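Local coordinates for solute-binding protein (Thermoactinomyces vulgaris, PDB 2ZYO), which binds maltodextrins such as maltotetraose, and probably cyclodextrins, and is likely to deliver them to a membrane sugar transporter, at residues Q32-N35 against T36-W39; E307-A310 against S311-K314; D383-K386 against I387-E390. All coordinates share one frame; numbering follows the deposited sequence.

Overall arrangement
Each of the three interactions lies within one helix. Interactions 1 and 2 are neighbours, with centres about 10 Å apart. They sit on helices 30-47 and 306-316, which pack on each other. Trp39 and Asn35 of the first both bond to the hydroxyl of Ser311 in the second. Interaction 3 lies on helix 377-394, across the chain's centre and about 43 Å from either of the others, centre to centre. All are partly buried. Interactions 1 and 2 have four buried residues each and turn polar groups inward. Interaction 3 has five exposed residues; its buried part is apolar, and its charged side chains lie on the outer surface.

Interaction 1. Residues Q32-N35 against T36-W39; sequences QLNN and TKKW
Asn35 and Trp39 meet one turn apart on the buried side of the helix. The amide of Asn35 stands by the pyrrole end of the indole, with OD1 3.7 Å from CD1 of Trp39. The two planes are 57° apart, so the groups do not stack. ND2 of Asn35 lies at the ring edge, in its plane, 3.8 Å from NE1 of Trp39. These two N-H groups do not bond each other; both reach OG of Ser311 on helix 306-316. ND2 also bonds to Glu315. One water joins the next pair, donating to Asn35 OD1 at 2.9 Å and to Thr36 OG1 at 2.8 Å. Thr36 OG1 is held further by Glu25. The backbone of Asn35 adds a hydrogen bond, from Trp39 N to Asn35 O at 3.1 Å.

Helix 30-47 is the crossover helix of a beta-alpha-beta unit, between parallel strands 20-25 and 50-55. Leu33 and Thr36 touch both strands, while Asn35 and Trp39 meet helix 306-316. This belongs to the periplasmic-binding-protein type of fold.

On the other flank, lysine methylenes take the place of these polar bonds. Lys37 has CG anti to the carbonyl carbon (chi1 -72°), which sends its chain back along the helix to cover Leu33. Its CE rests 3.7 Å from Leu33 CG, and the chain bends only at the last torsion. The loose end of the contact is Asn34, which is exposed, with OD1 4.1 Å from Lys37 CD. Lys38 is exposed too; its CE lies over one face of the Trp39 ring, toward the rim.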
loop_
_atom_site.group_PDB
_atom_site.type_symbol
_atom_site.label_atom_id
_atom_site.label_comp_id
_atom_site.label_asym_id
_atom_site.label_seq_id
_atom_site.Cartn_x
_atom_site.Cartn_y
_atom_site.Cartn_z
ATOM N N GLN A 32 17.192 3.523 1.267
ATOM C CA GLN A 32 16.343 4.058 0.202
ATOM C C GLN A 32 16.984 5.298 -0.406
ATOM O O GLN A 32 16.997 5.463 -1.628
ATOM C CB GLN A 32 14.946 4.404 0.727
ATOM C CG GLN A 32 14.065 3.198 1.022
ATOM C CD GLN A 32 12.646 3.586 1.401
ATOM O OE1 GLN A 32 11.996 4.377 0.715
ATOM N NE2 GLN A 32 12.150 3.011 2.490
ATOM N N LEU A 33 17.517 6.159 0.459
ATOM C CA LEU A 33 18.164 7.397 0.038
ATOM C C LEU A 33 19.434 7.120 -0.761
ATOM O O LEU A 33 19.626 7.678 -1.842
ATOM C CB LEU A 33 18.469 8.286 1.252
ATOM C CG LEU A 33 19.112 9.658 1.019
ATOM C CD1 LEU A 33 18.174 10.613 0.282
ATOM C CD2 LEU A 33 19.567 10.271 2.339
ATOM N N ASN A 34 20.287 6.251 -0.228
ATOM C CA ASN A 34 21.557 5.931 -0.877
ATOM C C ASN A 34 21.403 5.178 -2.200
ATOM O O ASN A 34 22.216 5.359 -3.107
ATOM C CB ASN A 34 22.490 5.188 0.081
ATOM C CG ASN A 34 22.807 5.994 1.332
ATOM O OD1 ASN A 34 22.801 7.227 1.317
ATOM N ND2 ASN A 34 23.087 5.296 2.424
ATOM N N ASN A 35 20.365 4.348 -2.318
ATOM C CA ASN A 35 20.079 3.684 -3.591
ATOM C C ASN A 35 19.722 4.688 -4.683
ATOM O O ASN A 35 20.199 4.584 -5.816
ATOM C CB ASN A 35 18.966 2.642 -3.461
ATOM C CG ASN A 35 18.760 1.861 -4.742
ATOM O OD1 ASN A 35 17.863 2.165 -5.525
ATOM N ND2 ASN A 35 19.612 0.869 -4.977
ATOM N N THR A 36 18.884 5.662 -4.332
ATOM C CA THR A 36 18.533 6.733 -5.260
ATOM C C THR A 36 19.763 7.575 -5.596
ATOM O O THR A 36 19.960 7.947 -6.749
ATOM C CB THR A 36 17.363 7.586 -4.727
ATOM O OG1 THR A 36 16.194 6.762 -4.655
ATOM C CG2 THR A 36 17.065 8.770 -5.647
ATOM N N LYS A 37 20.603 7.834 -4.597
ATOM C CA LYS A 37 21.858 8.551 -4.829
ATOM C C LYS A 37 22.758 7.791 -5.807
ATOM O O LYS A 37 23.406 8.402 -6.659
ATOM C CB LYS A 37 22.592 8.824 -3.510
ATOM C CG LYS A 37 21.939 9.896 -2.639
ATOM C CD LYS A 37 22.797 10.226 -1.422
ATOM C CE LYS A 37 22.115 11.221 -0.487
ATOM N NZ LYS A 37 21.841 12.550 -1.102
ATOM N N LYS A 38 22.777 6.462 -5.696
ATOM C CA LYS A 38 23.566 5.627 -6.601
ATOM C C LYS A 38 23.110 5.786 -8.052
ATOM O O LYS A 38 23.920 6.067 -8.942
ATOM C CB LYS A 38 23.503 4.148 -6.194
ATOM C CG LYS A 38 24.214 3.220 -7.173
ATOM C CD LYS A 38 23.858 1.762 -6.939
ATOM C CE LYS A 38 24.392 0.876 -8.058
ATOM N NZ LYS A 38 25.881 0.872 -8.144
ATOM N N TRP A 39 21.813 5.610 -8.282
ATOM C CA TRP A 39 21.289 5.632 -9.645
ATOM C C TRP A 39 21.199 7.032 -10.243
ATOM O O TRP A 39 21.395 7.197 -11.449
ATOM C CB TRP A 39 19.991 4.826 -9.744
ATOM C CG TRP A 39 20.306 3.383 -9.555
ATOM C CD1 TRP A 39 20.094 2.634 -8.434
ATOM C CD2 TRP A 39 20.976 2.530 -10.488
ATOM N NE1 TRP A 39 20.564 1.357 -8.622
ATOM C CE2 TRP A 39 21.110 1.266 -9.875
ATOM C CE3 TRP A 39 21.464 2.708 -11.790
ATOM C CZ2 TRP A 39 21.708 0.180 -10.522
ATOM C CZ3 TRP A 39 22.060 1.630 -12.430
ATOM C CH2 TRP A 39 22.176 0.382 -11.794
HETATM O O HOH W 1 15.802 4.181 -5.780
#

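Interaction 2. Residues E307-A310 against S311-K314; sequences EALA and SRFK
Leu309 and Arg312 cross at an angle, one turn apart on the helix. The touch is light: Leu309 CD2 lies 4.1 Å from Arg312 CD. The arginine chain is extended from CG to NE and carries its guanidinium group away from the leucine. There NH1 forms a salt bridge with Glu318. Leu309 instead packs on Phe107, Pro320 and Leu325.

Phe313 takes another direction. Its CB is 3.5 Å from Leu309 O, but the ring turns off the helix to Met330, Ile331, Pro320 and Val337. In this solute-binding protein, helix 306-316 is packed between helix 30-47 and the short helices 323-326 and 329-332. Glu307 and Lys314 take the exposed positions.

Ser311 turns its hydroxyl to helix 30-47, with OG anti to the backbone N (chi1 163°). Its CB sits 3.4 Å from Ala308 O.

The chain of Lys314 runs back past the preceding turn, with CG 3.3 Å from Ala310 O. That same oxygen accepts a hydrogen bond from Lys314 N at 3.1 Å. Leu309 O likewise accepts one from Phe313 N, at 2.9 Å.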
loop_
_atom_site.group_PDB
_atom_site.type_symbol
_atom_site.label_atom_id
_atom_site.label_comp_id
_atom_site.label_asym_id
_atom_site.label_seq_id
_atom_site.Cartn_x
_atom_site.Cartn_y
_atom_site.Cartn_z
ATOM N N GLU A 307 17.489 -2.828 -14.335
ATOM C CA GLU A 307 18.750 -2.787 -13.598
ATOM C C GLU A 307 18.645 -1.980 -12.302
ATOM O O GLU A 307 19.110 -2.426 -11.250
ATOM C CB GLU A 307 19.865 -2.217 -14.484
ATOM C CG GLU A 307 21.264 -2.361 -13.898
ATOM C CD GLU A 307 22.342 -1.675 -14.726
ATOM O OE1 GLU A 307 22.013 -0.973 -15.710
ATOM O OE2 GLU A 307 23.531 -1.841 -14.387
ATOM N N ALA A 308 18.041 -0.795 -12.386
ATOM C CA ALA A 308 17.916 0.091 -11.227
ATOM C C ALA A 308 17.032 -0.503 -10.136
ATOM O O ALA A 308 17.361 -0.414 -8.954
ATOM C CB ALA A 308 17.399 1.465 -11.650
ATOM N N LEU A 309 15.919 -1.117 -10.536
ATOM C CA LEU A 309 14.978 -1.683 -9.570
ATOM C C LEU A 309 15.424 -3.028 -8.989
ATOM O O LEU A 309 15.059 -3.364 -7.861
ATOM C CB LEU A 309 13.559 -1.762 -10.150
ATOM C CG LEU A 309 12.855 -0.421 -10.405
ATOM C CD1 LEU A 309 11.443 -0.637 -10.924
ATOM C CD2 LEU A 309 12.832 0.463 -9.159
ATOM N N ALA A 310 16.212 -3.789 -9.752
ATOM C CA ALA A 310 16.845 -4.998 -9.223
ATOM C C ALA A 310 17.777 -4.604 -8.084
ATOM O O ALA A 310 17.740 -5.196 -7.002
ATOM C CB ALA A 310 17.614 -5.730 -10.311
ATOM N N SER A 311 18.592 -3.581 -8.337
ATOM C CA SER A 311 19.469 -2.990 -7.328
ATOM C C SER A 311 18.674 -2.458 -6.136
ATOM O O SER A 311 19.019 -2.730 -4.981
ATOM C CB SER A 311 20.310 -1.877 -7.959
ATOM O OG SER A 311 20.887 -1.031 -6.980
ATOM N N ARG A 312 17.605 -1.715 -6.418
ATOM C CA ARG A 312 16.764 -1.163 -5.352
ATOM C C ARG A 312 16.167 -2.248 -4.457
ATOM O O ARG A 312 16.171 -2.109 -3.232
ATOM C CB ARG A 312 15.653 -0.267 -5.906
ATOM C CG ARG A 312 15.024 0.588 -4.820
ATOM C CD ARG A 312 13.918 1.502 -5.313
ATOM N NE ARG A 312 13.493 2.375 -4.221
ATOM C CZ ARG A 312 12.590 2.048 -3.298
ATOM N NH1 ARG A 312 11.982 0.869 -3.333
ATOM N NH2 ARG A 312 12.293 2.907 -2.334
ATOM N N PHE A 313 15.670 -3.325 -5.061
ATOM C CA PHE A 313 15.117 -4.423 -4.275
ATOM C C PHE A 313 16.162 -5.042 -3.348
ATOM O O PHE A 313 15.899 -5.262 -2.168
ATOM C CB PHE A 313 14.498 -5.514 -5.152
ATOM C CG PHE A 313 14.241 -6.790 -4.406
ATOM C CD1 PHE A 313 13.220 -6.862 -3.460
ATOM C CD2 PHE A 313 15.047 -7.905 -4.609
ATOM C CE1 PHE A 313 12.994 -8.028 -2.742
ATOM C CE2 PHE A 313 14.828 -9.078 -3.894
ATOM C CZ PHE A 313 13.798 -9.140 -2.962
ATOM N N LYS A 314 17.341 -5.320 -3.893
ATOM C CA LYS A 314 18.404 -5.976 -3.132
ATOM C C LYS A 314 18.891 -5.121 -1.959
ATOM O O LYS A 314 19.239 -5.653 -0.901
ATOM C CB LYS A 314 19.560 -6.380 -4.053
ATOM C CG LYS A 314 19.191 -7.481 -5.048
ATOM C CD LYS A 314 20.311 -7.750 -6.040
ATOM C CE LYS A 314 19.842 -8.654 -7.169
ATOM N NZ LYS A 314 20.911 -8.887 -8.179
#

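Interaction 3. Residues D383-K386 against I387-E390; sequences DAVK and IMKE
Val385 and Lys389 make the closest side-chain contact between 383-386 and 387-390. They run alongside each other, with Val385 CG1 3.8 Å from Lys389 CD. The methylenes of the lysine provide this apolar contact. The chain then bends at its last two torsions, and the bends turn the ammonium group off the valine.

Met388 supplies the other apolar contacts. CG is anti to the carbonyl carbon (chi1 -72°), and the extended chain beyond it runs back along the preceding turn. This brings CE to 4.3 Å from Ala384 CB, while SD lies 4.5 Å from Val385 CG2. Met388 also packs on Leu203, Val359, Pro362 and Ile363. With an alanine in place of Met388 the thioether would be gone, and a gap is likely to open between Ala384 and these outside neighbours. Ile387, though exposed, touches Pro362, and its CG1 lies 3.4 Å from Asp383 O.

Backbone hydrogen bonds run from each residue of 387-390 to the residue four before it. Met388 N to Ala384 O is 3.0 Å. Lys389 N to Val385 O is also 3.0 Å, and its donor lies nearly in line with the C=O bond. The bond from Glu390 N to Lys386 O is longer, at 3.3 Å.

Charged groups occupy the exposed side. Lys386 NZ and Glu390 OE2 are 4.7 Å apart. They are not in contact, though their opposite charges may still attract weakly. Asp383 is held elsewhere, by a bond from OD2 to Gln375.

The pattern is that of an amphipathic helix: in helix 377-394, Ala384, Val385 and Met388 form the buried face, packed against helix 360-371 and strand 195-201.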
loop_
_atom_site.group_PDB
_atom_site.type_symbol
_atom_site.label_atom_id
_atom_site.label_comp_id
_atom_site.label_asym_id
_atom_site.label_seq_id
_atom_site.Cartn_x
_atom_site.Cartn_y
_atom_site.Cartn_z
ATOM N N ASP A 383 -24.246 4.287 10.032
ATOM C CA ASP A 383 -23.722 5.467 10.718
ATOM C C ASP A 383 -22.419 5.963 10.099
ATOM O O ASP A 383 -22.238 7.165 9.912
ATOM C CB ASP A 383 -23.508 5.176 12.206
ATOM C CG ASP A 383 -24.809 5.077 12.982
ATOM O OD1 ASP A 383 -25.890 5.315 12.400
ATOM O OD2 ASP A 383 -24.743 4.759 14.187
ATOM N N ALA A 384 -21.523 5.031 9.780
ATOM C CA ALA A 384 -20.221 5.368 9.204
ATOM C C ALA A 384 -20.353 6.047 7.844
ATOM O O ALA A 384 -19.674 7.041 7.579
ATOM C CB ALA A 384 -19.341 4.127 9.096
ATOM N N VAL A 385 -21.228 5.512 6.995
ATOM C CA VAL A 385 -21.438 6.064 5.654
ATOM C C VAL A 385 -22.055 7.464 5.728
ATOM O O VAL A 385 -21.643 8.363 4.996
ATOM C CB VAL A 385 -22.258 5.102 4.750
ATOM C CG1 VAL A 385 -22.704 5.789 3.462
ATOM C CG2 VAL A 385 -21.430 3.865 4.414
ATOM N N LYS A 386 -23.019 7.646 6.629
ATOM C CA LYS A 386 -23.607 8.965 6.884
ATOM C C LYS A 386 -22.529 9.993 7.247
ATOM O O LYS A 386 -22.529 11.112 6.727
ATOM C CB LYS A 386 -24.671 8.878 7.989
ATOM C CG LYS A 386 -25.414 10.187 8.281
ATOM C CD LYS A 386 -26.214 10.677 7.074
ATOM C CE LYS A 386 -26.916 11.999 7.365
ATOM N NZ LYS A 386 -25.969 13.114 7.670
ATOM N N ILE A 387 -21.614 9.596 8.128
ATOM C CA ILE A 387 -20.500 10.447 8.549
ATOM C C ILE A 387 -19.567 10.791 7.384
ATOM O O ILE A 387 -19.176 11.950 7.220
ATOM C CB ILE A 387 -19.718 9.807 9.729
ATOM C CG1 ILE A 387 -20.560 9.863 11.007
ATOM C CG2 ILE A 387 -18.378 10.502 9.938
ATOM C CD1 ILE A 387 -20.074 8.955 12.126
ATOM N N MET A 388 -19.231 9.788 6.572
ATOM C CA MET A 388 -18.390 9.982 5.385
ATOM C C MET A 388 -18.957 11.030 4.443
ATOM O O MET A 388 -18.251 11.948 4.023
ATOM C CB MET A 388 -18.254 8.679 4.604
ATOM C CG MET A 388 -17.387 7.645 5.248
ATOM S SD MET A 388 -17.558 6.100 4.353
ATOM C CE MET A 388 -16.989 4.969 5.619
ATOM N N LYS A 389 -20.238 10.875 4.118
ATOM C CA LYS A 389 -20.904 11.706 3.120
ATOM C C LYS A 389 -21.004 13.167 3.551
ATOM O O LYS A 389 -20.988 14.068 2.710
ATOM C CB LYS A 389 -22.279 11.129 2.780
ATOM C CG LYS A 389 -22.205 9.744 2.143
ATOM C CD LYS A 389 -23.580 9.145 1.883
ATOM C CE LYS A 389 -24.163 9.620 0.564
ATOM N NZ LYS A 389 -23.330 9.215 -0.606
ATOM N N GLU A 390 -21.098 13.391 4.861
ATOM C CA GLU A 390 -21.058 14.741 5.416
ATOM C C GLU A 390 -19.650 15.326 5.299
ATOM O O GLU A 390 -19.492 16.489 4.925
ATOM C CB GLU A 390 -21.520 14.747 6.877
ATOM C CG GLU A 390 -21.779 16.144 7.441
ATOM C CD GLU A 390 -22.111 16.132 8.921
ATOM O OE1 GLU A 390 -21.250 15.715 9.726
ATOM O OE2 GLU A 390 -23.232 16.552 9.281
#